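Local coordinates for uncharacterized protein (Bombyx mori, PDB 5AZ0) that probably reduces carbonyl compounds with a nicotinamide cofactor, as a member of the aldo-keto reductase family in the silkworm, at residues D56-A61 with G82-E87. Residues are numbered along the deposited sequence; the frame is centred on the assembly and turned at random.
Sequences DALSYA and GQVVQE
Leu58 and Ser59 meet Val84 where two neighbouring outer helices of the (beta/alpha)8 barrel, the TIM-barrel fold of aldo-keto reductases, lie side by side. Helix 51-64 and helix 78-90 are joined through strand 68-70, which belongs to the parallel barrel sheet. The contact is small, burying 123 Å² in all, and is made mostly by aliphatic groups.

Leu58 is the main partner from the first helix. Its CG stands anti to the backbone N (chi1 177°), which carries the branch out toward Val84. The leucine and valine side chains cross obliquely. Leu58 CG lies 3.9 Å from Val84 CG1, and Leu58 CD2 is 4.0 Å from the same methyl. One valine methyl therefore touches both the branch point and one arm of the leucine. The other valine methyl, CG2, lies beside the backbone N of Val84 and makes no close approach to Leu58. Leu58 also rests on Ile69 of strand 68-70, and Val85 reaches the same residue from the second helix.

Ser59 adds a looser contact through its backbone and CB. Its hydroxyl OG instead hydrogen-bonds Lys88 NZ, a polar link to the next part of helix 78-90. Tyr60 and Ala61 turn to helix 281-287. The closest CA pair is Ser59 and Val84, 6.7 Å apart. On the valine, a chi1 of 174° sets CG1 opposite the backbone N and so out toward helix 51-64. Ser59 CB is 4.5 Å from Val84 CG1. The backbone is slightly nearer, with Ser59 N 4.2 Å from Val84 CG1.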
# COMPACT_ATOMS: atom_id res chain seq x y z
N ASP A 56 4.34 -7.43 -17.51
CA ASP A 56 3.80 -6.90 -18.76
C ASP A 56 2.76 -5.80 -18.49
O ASP A 56 2.83 -4.74 -19.09
CB ASP A 56 3.25 -8.08 -19.61
CG ASP A 56 2.77 -7.67 -20.97
OD1 ASP A 56 3.44 -6.85 -21.66
OD2 ASP A 56 1.66 -8.13 -21.32
N ALA A 57 1.83 -6.00 -17.53
CA ALA A 57 0.87 -4.88 -17.21
C ALA A 57 1.59 -3.67 -16.54
O ALA A 57 1.24 -2.50 -16.79
CB ALA A 57 -0.31 -5.40 -16.41
N LEU A 58 2.71 -3.94 -15.85
CA LEU A 58 3.57 -2.81 -15.34
C LEU A 58 4.17 -1.96 -16.44
O LEU A 58 4.13 -0.68 -16.43
CB LEU A 58 4.65 -3.31 -14.35
CG LEU A 58 5.66 -2.29 -13.77
CD1 LEU A 58 5.01 -1.06 -13.15
CD2 LEU A 58 6.50 -3.03 -12.76
N SER A 59 4.68 -2.66 -17.46
CA SER A 59 5.29 -1.96 -18.59
C SER A 59 4.28 -1.12 -19.27
O SER A 59 4.49 0.08 -19.57
CB SER A 59 5.92 -3.01 -19.61
OG SER A 59 6.40 -2.30 -20.75
N TYR A 60 3.12 -1.72 -19.51
CA TYR A 60 1.97 -0.96 -20.06
C TYR A 60 1.61 0.25 -19.14
O TYR A 60 1.47 1.42 -19.60
CB TYR A 60 0.75 -1.96 -20.24
CG TYR A 60 -0.53 -1.29 -20.68
CD1 TYR A 60 -0.72 -0.86 -22.02
CD2 TYR A 60 -1.55 -0.98 -19.75
CE1 TYR A 60 -1.90 -0.20 -22.40
CE2 TYR A 60 -2.71 -0.32 -20.13
CZ TYR A 60 -2.90 0.07 -21.44
OH TYR A 60 -4.11 0.70 -21.76
N ALA A 61 1.52 -0.02 -17.82
CA ALA A 61 1.16 1.09 -16.84
C ALA A 61 2.08 2.22 -16.98
O ALA A 61 1.65 3.39 -17.11
CB ALA A 61 1.16 0.58 -15.41
N GLY A 82 12.59 -4.40 -10.74
CA GLY A 82 13.74 -3.55 -11.10
C GLY A 82 14.22 -3.66 -12.54
O GLY A 82 14.70 -2.69 -13.12
N GLN A 83 14.14 -4.88 -13.08
CA GLN A 83 14.41 -5.14 -14.52
C GLN A 83 13.43 -4.33 -15.39
O GLN A 83 13.83 -3.60 -16.28
CB GLN A 83 14.29 -6.62 -14.79
CG GLN A 83 15.00 -7.21 -15.99
CD GLN A 83 15.16 -8.72 -15.78
OE1 GLN A 83 15.89 -9.16 -14.88
NE2 GLN A 83 14.41 -9.51 -16.55
N VAL A 84 12.13 -4.38 -15.06
CA VAL A 84 11.13 -3.63 -15.83
C VAL A 84 11.44 -2.16 -15.77
O VAL A 84 11.43 -1.50 -16.82
CB VAL A 84 9.67 -3.92 -15.40
CG1 VAL A 84 8.67 -3.03 -16.11
CG2 VAL A 84 9.30 -5.39 -15.62
N VAL A 85 11.72 -1.64 -14.58
CA VAL A 85 12.05 -0.23 -14.44
C VAL A 85 13.25 0.17 -15.31
O VAL A 85 13.27 1.24 -15.92
CB VAL A 85 12.33 0.17 -12.97
CG1 VAL A 85 13.02 1.55 -12.85
CG2 VAL A 85 11.03 0.11 -12.15
N GLN A 86 14.28 -0.65 -15.27
CA GLN A 86 15.49 -0.38 -16.05
C GLN A 86 15.17 -0.40 -17.58
O GLN A 86 15.65 0.46 -18.34
CB GLN A 86 16.60 -1.36 -15.69
CG GLN A 86 17.95 -1.02 -16.34
CD GLN A 86 18.44 0.37 -16.00
OE1 GLN A 86 18.62 0.69 -14.85
NE2 GLN A 86 18.63 1.20 -17.00
N GLU A 87 14.35 -1.35 -17.98
CA GLU A 87 13.88 -1.42 -19.39
C GLU A 87 13.18 -0.17 -19.83
O GLU A 87 13.48 0.32 -20.92
CB GLU A 87 12.97 -2.59 -19.62
CG GLU A 87 13.77 -3.88 -19.64
CD GLU A 87 12.93 -5.17 -19.52
OE1 GLU A 87 11.67 -5.12 -19.41
OE2 GLU A 87 13.56 -6.25 -19.54